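Local structure of Adenylate/guanylate cyclase/hydrolase, alpha/beta fold family (Ruegeria pomeroyi, 3MR7) at residues R145-K157 / T162-A174. The protein probably has adenylate cyclase activity, the chain here being the nucleotide cyclase catalytic domain of a longer protein that also carries an alpha/beta-hydrolase family region. Residues are numbered along the deposited sequence; the frame is centred on the assembly and turned at random.
Sequences RVSEPFTDLGLQK and TRPIRVWQWVPDA
Thr151 and Gln169 pair backbone to backbone in the antiparallel beta hairpin of strands 151-158 and 161-170, the last two strands of the cyclase-family domain: Thr151 N gives to Gln169 O at 2.9 Å, and Gln169 N returns a bond to Thr151 O. Gln156 and Ile165 form a second hydrogen-bonded pair. Between them a beta bulge at 153-154 shifts the register by one, with Val167 N donating to Gly154 O at 2.9 Å; Gly154 has a positive phi (93°), where a CB would collide with the carbonyl O of Leu153. On its other edge strand 161-170 joins strand 132-135, through Trp168 and Trp170.

Trp170 CB sits over one face of the Phe150 ring, 3.6 Å from its centroid, while the Trp170 ring turns its edge to Pro149 O. Asp152 lays CB over the six-membered ring of Trp168 at 3.9 Å; Asp136 takes the indole NH.

Asp152 also carries the charged contact between the strands. In the Arg166 conformer modelled here, NE reaches the syn side of Asp152 OD2 at 3.0 Å in a salt bridge, and Leu155 CD2 lies over one guanidinium face. An asparagine here would probably cost Arg166 this counter-charge and leave its guanidinium freer to turn. The Asp152 rotation (chi1 -175°) swings the carboxylate forward along its own strand, and OD1 accepts from Gly154 N at 2.6 Å, an Asx turn at the bulge.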
ATOM      1  N   ARG A 145      16.728  22.655  -1.954  1.00 55.80           N
ATOM      2  CA  ARG A 145      17.945  21.991  -1.548  1.00 72.32           C
ATOM      3  C   ARG A 145      18.250  20.786  -2.425  1.00 69.73           C
ATOM      4  O   ARG A 145      19.379  20.310  -2.466  1.00 66.96           O
ATOM      5  CB  ARG A 145      17.844  21.568  -0.087  1.00 82.56           C
ATOM      6  CG  ARG A 145      17.897  22.727   0.888  1.00 82.81           C
ATOM      7  CD  ARG A 145      19.154  23.538   0.732  1.00 78.36           C
ATOM      8  NE  ARG A 145      18.822  24.950   0.836  1.00 92.98           N
ATOM      9  CZ  ARG A 145      19.194  25.863  -0.054  1.00106.92           C
ATOM     10  NH1 ARG A 145      19.930  25.512  -1.102  1.00109.84           N
ATOM     11  NH2 ARG A 145      18.840  27.129   0.108  1.00110.46           N
ATOM     12  N   VAL A 146      17.241  20.309  -3.137  1.00 65.32           N
ATOM     13  CA  VAL A 146      17.378  19.106  -3.930  1.00 62.15           C
ATOM     14  C   VAL A 146      17.035  19.436  -5.377  1.00 64.37           C
ATOM     15  O   VAL A 146      15.986  20.015  -5.638  1.00 69.81           O
ATOM     16  CB  VAL A 146      16.415  18.025  -3.400  1.00 59.31           C
ATOM     17  CG1 VAL A 146      16.384  16.843  -4.322  1.00 67.32           C
ATOM     18  CG2 VAL A 146      16.808  17.593  -1.997  1.00 59.28           C
ATOM     19  N   SER A 147      17.900  19.067  -6.317  1.00 61.99           N
ATOM     20  CA  SER A 147      17.622  19.302  -7.744  1.00 62.86           C
ATOM     21  C   SER A 147      16.477  18.449  -8.277  1.00 67.04           C
ATOM     22  O   SER A 147      15.760  18.860  -9.196  1.00 78.06           O
ATOM     23  CB  SER A 147      18.863  19.039  -8.584  1.00 52.78           C
ATOM     24  OG  SER A 147      19.608  18.002  -7.978  1.00 64.16           O
ATOM     25  N   GLU A 148      16.323  17.256  -7.713  1.00 56.53           N
ATOM     26  CA  GLU A 148      15.262  16.342  -8.107  1.00 52.37           C
ATOM     27  C   GLU A 148      13.882  16.983  -7.957  1.00 64.32           C
ATOM     28  O   GLU A 148      13.585  17.622  -6.943  1.00 70.02           O
ATOM     29  CB  GLU A 148      15.336  15.055  -7.299  1.00 39.68           C
ATOM     30  CG  GLU A 148      16.450  14.125  -7.699  1.00 52.58           C
ATOM     31  CD  GLU A 148      17.715  14.346  -6.925  1.00 69.31           C
ATOM     32  OE1 GLU A 148      17.987  15.506  -6.550  1.00 77.29           O
ATOM     33  OE2 GLU A 148      18.441  13.357  -6.692  1.00 73.60           O
ATOM     34  N   PRO A 149      13.036  16.826  -8.983  1.00 60.84           N
ATOM     35  CA  PRO A 149      11.707  17.442  -9.027  1.00 51.33           C
ATOM     36  C   PRO A 149      10.608  16.611  -8.345  1.00 54.57           C
ATOM     37  O   PRO A 149      10.629  15.382  -8.356  1.00 46.41           O
ATOM     38  CB  PRO A 149      11.429  17.522 -10.525  1.00 43.15           C
ATOM     39  CG  PRO A 149      12.136  16.329 -11.085  1.00 48.02           C
ATOM     40  CD  PRO A 149      13.375  16.143 -10.247  1.00 52.87           C
ATOM     41  N   PHE A 150       9.640  17.310  -7.765  1.00 57.70           N
ATOM     42  CA  PHE A 150       8.481  16.684  -7.159  1.00 46.36           C
ATOM     43  C   PHE A 150       7.232  17.188  -7.816  1.00 44.79           C
ATOM     44  O   PHE A 150       7.215  18.281  -8.341  1.00 47.37           O
ATOM     45  CB  PHE A 150       8.414  17.001  -5.668  1.00 44.04           C
ATOM     46  CG  PHE A 150       9.371  16.210  -4.868  1.00 43.57           C
ATOM     47  CD1 PHE A 150       8.931  15.162  -4.091  1.00 38.69           C
ATOM     48  CD2 PHE A 150      10.726  16.468  -4.954  1.00 38.94           C
ATOM     49  CE1 PHE A 150       9.819  14.411  -3.371  1.00 41.91           C
ATOM     50  CE2 PHE A 150      11.612  15.724  -4.254  1.00 43.52           C
ATOM     51  CZ  PHE A 150      11.165  14.681  -3.453  1.00 42.88           C
ATOM     52  N   THR A 151       6.185  16.383  -7.740  1.00 36.01           N
ATOM     53  CA  THR A 151       4.919  16.693  -8.326  1.00 44.88           C
ATOM     54  C   THR A 151       3.803  16.651  -7.293  1.00 53.32           C
ATOM     55  O   THR A 151       3.638  15.649  -6.613  1.00 52.16           O
ATOM     56  CB  THR A 151       4.593  15.612  -9.295  1.00 49.31           C
ATOM     57  OG1 THR A 151       5.590  15.614 -10.310  1.00 52.55           O
ATOM     58  CG2 THR A 151       3.213  15.839  -9.884  1.00 43.94           C
ATOM     59  N   ASP A 152       3.033  17.730  -7.204  1.00 49.33           N
ATOM     60  CA  ASP A 152       1.881  17.801  -6.330  1.00 53.03           C
ATOM     61  C   ASP A 152       0.970  16.615  -6.648  1.00 55.46           C
ATOM     62  O   ASP A 152       0.695  16.324  -7.796  1.00 61.03           O
ATOM     63  CB  ASP A 152       1.164  19.158  -6.515  1.00 46.73           C
ATOM     64  CG  ASP A 152       0.004  19.375  -5.550  1.00 58.80           C
ATOM     65  OD1 ASP A 152      -0.646  18.403  -5.092  1.00 59.65           O
ATOM     66  OD2 ASP A 152      -0.280  20.556  -5.260  1.00 73.02           O
ATOM     67  N   LEU A 153       0.520  15.924  -5.614  1.00 57.65           N
ATOM     68  CA  LEU A 153      -0.331  14.757  -5.763  1.00 51.63           C
ATOM     69  C   LEU A 153      -1.726  15.042  -5.238  1.00 50.21           C
ATOM     70  O   LEU A 153      -2.608  14.219  -5.358  1.00 54.43           O
ATOM     71  CB  LEU A 153       0.247  13.621  -4.939  1.00 50.55           C
ATOM     72  CG  LEU A 153       0.437  12.360  -5.734  1.00 54.89           C
ATOM     73  CD1 LEU A 153       1.143  12.739  -7.012  1.00 46.45           C
ATOM     74  CD2 LEU A 153       1.228  11.367  -4.922  1.00 59.32           C
ATOM     75  N   GLY A 154      -1.914  16.193  -4.611  1.00 49.51           N
ATOM     76  CA  GLY A 154      -3.193  16.509  -4.031  1.00 48.60           C
ATOM     77  C   GLY A 154      -3.317  16.115  -2.573  1.00 57.68           C
ATOM     78  O   GLY A 154      -2.320  15.900  -1.869  1.00 56.30           O
ATOM     79  N   LEU A 155      -4.561  16.041  -2.115  1.00 48.76           N
ATOM     80  CA  LEU A 155      -4.848  15.850  -0.708  1.00 44.41           C
ATOM     81  C   LEU A 155      -5.046  14.393  -0.362  1.00 59.29           C
ATOM     82  O   LEU A 155      -5.492  13.578  -1.173  1.00 70.69           O
ATOM     83  CB  LEU A 155      -6.061  16.671  -0.287  1.00 51.42           C
ATOM     84  CG  LEU A 155      -5.866  18.155  -0.626  1.00 63.95           C
ATOM     85  CD1 LEU A 155      -7.078  18.918  -0.223  1.00 56.64           C
ATOM     86  CD2 LEU A 155      -4.647  18.733   0.060  1.00 72.65           C
ATOM     87  N   GLN A 156      -4.698  14.074   0.871  1.00 56.07           N
ATOM     88  CA  GLN A 156      -4.697  12.713   1.332  1.00 54.72           C
ATOM     89  C   GLN A 156      -5.288  12.722   2.732  1.00 64.73           C
ATOM     90  O   GLN A 156      -4.766  13.398   3.626  1.00 76.20           O
ATOM     91  CB  GLN A 156      -3.261  12.251   1.381  1.00 52.33           C
ATOM     92  CG  GLN A 156      -3.051  10.901   0.889  1.00 60.45           C
ATOM     93  CD  GLN A 156      -3.559  10.747  -0.486  1.00 66.67           C
ATOM     94  OE1 GLN A 156      -3.499  11.677  -1.299  1.00 70.46           O
ATOM     95  NE2 GLN A 156      -4.084   9.570  -0.773  1.00 62.73           N
ATOM     96  N   LYS A 157      -6.393  12.014   2.926  1.00 51.88           N
ATOM     97  CA  LYS A 157      -6.951  11.922   4.264  1.00 57.58           C
ATOM     98  C   LYS A 157      -6.230  10.791   4.971  1.00 45.30           C
ATOM     99  O   LYS A 157      -5.927   9.792   4.371  1.00 53.61           O
ATOM    100  CB  LYS A 157      -8.471  11.726   4.214  1.00 60.15           C
ATOM    101  CG  LYS A 157      -9.058  10.963   5.370  1.00 62.99           C
ATOM    102  CD  LYS A 157      -9.217  11.775   6.658  1.00 63.84           C
ATOM    103  CE  LYS A 157      -9.498  10.785   7.806  1.00 68.26           C
ATOM    104  NZ  LYS A 157      -9.871  11.382   9.129  1.00 69.01           N
ATOM    105  N   THR A 162      -8.038  14.607  11.173  1.00 78.46           N
ATOM    106  CA  THR A 162      -9.166  15.275  10.564  1.00 81.62           C
ATOM    107  C   THR A 162      -8.747  16.040   9.302  1.00 82.52           C
ATOM    108  O   THR A 162      -9.367  15.875   8.250  1.00 84.72           O
ATOM    109  CB  THR A 162      -9.881  16.171  11.585  1.00 92.36           C
ATOM    110  OG1 THR A 162      -9.115  16.215  12.802  1.00 98.41           O
ATOM    111  CG2 THR A 162     -11.264  15.603  11.887  1.00 90.90           C
ATOM    112  N   ARG A 163      -7.689  16.850   9.391  1.00 76.28           N
ATOM    113  CA  ARG A 163      -7.186  17.586   8.219  1.00 71.74           C
ATOM    114  C   ARG A 163      -6.306  16.732   7.308  1.00 72.64           C
ATOM    115  O   ARG A 163      -5.241  16.283   7.714  1.00 80.42           O
ATOM    116  CB  ARG A 163      -6.363  18.807   8.636  1.00 66.56           C
ATOM    117  CG  ARG A 163      -7.104  19.859   9.399  1.00 68.96           C
ATOM    118  CD  ARG A 163      -6.518  21.215   9.112  1.00 64.75           C
ATOM    119  NE  ARG A 163      -7.565  22.224   9.153  1.00 64.17           N
ATOM    120  CZ  ARG A 163      -8.055  22.708  10.285  1.00 80.50           C
ATOM    121  NH1 ARG A 163      -7.575  22.271  11.445  1.00 78.56           N
ATOM    122  NH2 ARG A 163      -9.009  23.630  10.262  1.00 90.70           N
ATOM    123  N   PRO A 164      -6.732  16.535   6.060  1.00 68.15           N
ATOM    124  CA  PRO A 164      -5.919  15.875   5.032  1.00 60.45           C
ATOM    125  C   PRO A 164      -4.594  16.597   4.738  1.00 61.45           C
ATOM    126  O   PRO A 164      -4.442  17.772   5.056  1.00 61.22           O
ATOM    127  CB  PRO A 164      -6.822  15.925   3.802  1.00 58.85           C
ATOM    128  CG  PRO A 164      -7.822  16.981   4.092  1.00 63.36           C
ATOM    129  CD  PRO A 164      -8.066  16.876   5.557  1.00 66.35           C
ATOM    130  N   ILE A 165      -3.648  15.893   4.118  1.00 57.13           N
ATOM    131  CA  ILE A 165      -2.321  16.441   3.883  1.00 49.17           C
ATOM    132  C   ILE A 165      -2.066  16.526   2.393  1.00 46.01           C
ATOM    133  O   ILE A 165      -2.484  15.654   1.652  1.00 52.83           O
ATOM    134  CB  ILE A 165      -1.230  15.550   4.541  1.00 53.91           C
ATOM    135  CG1 ILE A 165      -1.089  15.900   6.012  1.00 52.98           C
ATOM    136  CG2 ILE A 165       0.109  15.754   3.905  1.00 43.76           C
ATOM    137  CD1 ILE A 165      -2.111  15.305   6.872  1.00 50.40           C
ATOM    138  N   ARG A 166      -1.389  17.583   1.956  0.59 44.39           N
ATOM    139  CA  ARG A 166      -1.002  17.727   0.564  0.59 44.18           C
ATOM    140  C   ARG A 166       0.310  16.970   0.380  0.59 44.34           C
ATOM    141  O   ARG A 166       1.268  17.189   1.100  0.59 41.51           O
ATOM    142  CB  ARG A 166      -0.892  19.208   0.163  0.59 41.29           C
ATOM    143  CG  ARG A 166      -0.319  19.451  -1.238  0.59 48.16           C
ATOM    144  CD  ARG A 166      -0.806  20.782  -1.903  0.59 60.59           C
ATOM    145  NE  ARG A 166      -1.963  20.587  -2.789  0.59 61.88           N
ATOM    146  CZ  ARG A 166      -3.206  20.945  -2.488  0.59 70.45           C
ATOM    147  NH1 ARG A 166      -3.457  21.545  -1.331  0.59 72.43           N
ATOM    148  NH2 ARG A 166      -4.199  20.716  -3.339  0.59 72.70           N
ATOM    149  N   VAL A 167       0.323  16.060  -0.583  1.00 50.27           N
ATOM    150  CA  VAL A 167       1.413  15.128  -0.765  1.00 51.64           C
ATOM    151  C   VAL A 167       2.146  15.354  -2.087  1.00 53.01           C
ATOM    152  O   VAL A 167       1.534  15.462  -3.157  1.00 45.36           O
ATOM    153  CB  VAL A 167       0.858  13.681  -0.673  1.00 41.19           C
ATOM    154  CG1 VAL A 167       1.882  12.654  -1.085  1.00 34.18           C
ATOM    155  CG2 VAL A 167       0.345  13.417   0.750  1.00 37.55           C
ATOM    156  N   TRP A 168       3.465  15.435  -1.997  1.00 47.94           N
ATOM    157  CA  TRP A 168       4.307  15.627  -3.166  1.00 42.41           C
ATOM    158  C   TRP A 168       5.079  14.351  -3.388  1.00 47.95           C
ATOM    159  O   TRP A 168       5.494  13.680  -2.431  1.00 50.39           O
ATOM    160  CB  TRP A 168       5.285  16.758  -2.913  1.00 41.23           C
ATOM    161  CG  TRP A 168       4.605  18.056  -2.725  1.00 46.35           C
ATOM    162  CD1 TRP A 168       3.970  18.497  -1.602  1.00 48.60           C
ATOM    163  CD2 TRP A 168       4.483  19.091  -3.691  1.00 48.90           C
ATOM    164  NE1 TRP A 168       3.456  19.744  -1.810  1.00 49.48           N
ATOM    165  CE2 TRP A 168       3.754  20.135  -3.087  1.00 52.69           C
ATOM    166  CE3 TRP A 168       4.934  19.246  -5.014  1.00 46.27           C
ATOM    167  CZ2 TRP A 168       3.448  21.322  -3.764  1.00 54.25           C
ATOM    168  CZ3 TRP A 168       4.637  20.416  -5.679  1.00 45.35           C
ATOM    169  CH2 TRP A 168       3.893  21.442  -5.062  1.00 40.48           C
ATOM    170  N   GLN A 169       5.290  14.025  -4.652  1.00 45.15           N
ATOM    171  CA  GLN A 169       5.947  12.780  -5.006  1.00 39.94           C
ATOM    172  C   GLN A 169       7.045  12.930  -6.033  1.00 43.93           C
ATOM    173  O   GLN A 169       6.953  13.699  -6.983  1.00 53.00           O
ATOM    174  CB  GLN A 169       4.928  11.767  -5.531  1.00 40.55           C
ATOM    175  CG  GLN A 169       5.516  10.395  -5.814  1.00 41.17           C
ATOM    176  CD  GLN A 169       4.476   9.431  -6.302  1.00 46.91           C
ATOM    177  OE1 GLN A 169       3.972   9.571  -7.416  1.00 57.90           O
ATOM    178  NE2 GLN A 169       4.128   8.448  -5.472  1.00 34.32           N
ATOM    179  N   TRP A 170       8.083  12.144  -5.846  1.00 48.12           N
ATOM    180  CA  TRP A 170       9.145  12.058  -6.802  1.00 48.18           C
ATOM    181  C   TRP A 170       9.254  10.621  -7.251  1.00 52.59           C
ATOM    182  O   TRP A 170       9.207   9.695  -6.440  1.00 50.75           O
ATOM    183  CB  TRP A 170      10.436  12.482  -6.138  1.00 49.46           C
ATOM    184  CG  TRP A 170      11.633  12.157  -6.937  1.00 60.19           C
ATOM    185  CD1 TRP A 170      12.247  12.946  -7.870  1.00 63.44           C
ATOM    186  CD2 TRP A 170      12.384  10.956  -6.870  1.00 61.71           C
ATOM    187  NE1 TRP A 170      13.335  12.299  -8.392  1.00 58.52           N
ATOM    188  CE2 TRP A 170      13.443  11.075  -7.792  1.00 58.04           C
ATOM    189  CE3 TRP A 170      12.277   9.793  -6.106  1.00 54.65           C
ATOM    190  CZ2 TRP A 170      14.370  10.081  -7.974  1.00 47.68           C
ATOM    191  CZ3 TRP A 170      13.178   8.819  -6.291  1.00 44.33           C
ATOM    192  CH2 TRP A 170      14.220   8.959  -7.219  1.00 48.74           C
ATOM    193  N   VAL A 171       9.365  10.429  -8.552  1.00 51.16           N
ATOM    194  CA  VAL A 171       9.644   9.114  -9.085  1.00 45.89           C
ATOM    195  C   VAL A 171      10.925   9.203  -9.843  1.00 45.64           C
ATOM    196  O   VAL A 171      11.283  10.251 -10.347  1.00 50.01           O
ATOM    197  CB  VAL A 171       8.556   8.601 -10.043  1.00 48.71           C
ATOM    198  CG1 VAL A 171       7.190   8.776  -9.431  1.00 45.42           C
ATOM    199  CG2 VAL A 171       8.647   9.309 -11.380  1.00 55.57           C
ATOM    200  N   PRO A 172      11.641   8.093  -9.909  1.00 56.36           N
ATOM    201  CA  PRO A 172      12.893   8.089 -10.660  1.00 58.46           C
ATOM    202  C   PRO A 172      12.641   8.359 -12.125  1.00 66.86           C
ATOM    203  O   PRO A 172      11.506   8.194 -12.605  1.00 74.97           O
ATOM    204  CB  PRO A 172      13.431   6.680 -10.453  1.00 43.69           C
ATOM    205  CG  PRO A 172      12.327   5.929  -9.772  1.00 54.11           C
ATOM    206  CD  PRO A 172      11.452   6.885  -9.099  1.00 47.39           C
ATOM    207  N   ASP A 173      13.701   8.777 -12.808  1.00 68.31           N
ATOM    208  CA  ASP A 173      13.642   9.186 -14.197  1.00 88.31           C
ATOM    209  C   ASP A 173      12.772   8.263 -15.047  1.00 94.35           C
ATOM    210  O   ASP A 173      12.279   8.673 -16.093  1.00 92.40           O
ATOM    211  CB  ASP A 173      15.060   9.292 -14.771  1.00102.75           C
ATOM    212  CG  ASP A 173      15.816  10.542 -14.276  1.00104.58           C
ATOM    213  OD1 ASP A 173      16.119  11.432 -15.102  1.00 97.62           O
ATOM    214  OD2 ASP A 173      16.115  10.635 -13.066  1.00107.37           O
ATOM    215  N   ALA A 174      12.576   7.027 -14.584  1.00 98.95           N
ATOM    216  CA  ALA A 174      11.667   6.082 -15.237  1.00 94.25           C
ATOM    217  C   ALA A 174      10.384   5.825 -14.428  1.00 88.89           C
ATOM    218  O   ALA A 174       9.291   6.264 -14.809  1.00 86.19           O
ATOM    219  CB  ALA A 174      12.391   4.777 -15.531  1.00 93.04           C
TER
HETATM  220  O   HOH W   1       9.688  12.882  -9.921  1.00 45.34           O
HETATM  221  O   HOH W   2       7.167  12.980 -10.311  1.00 53.06           O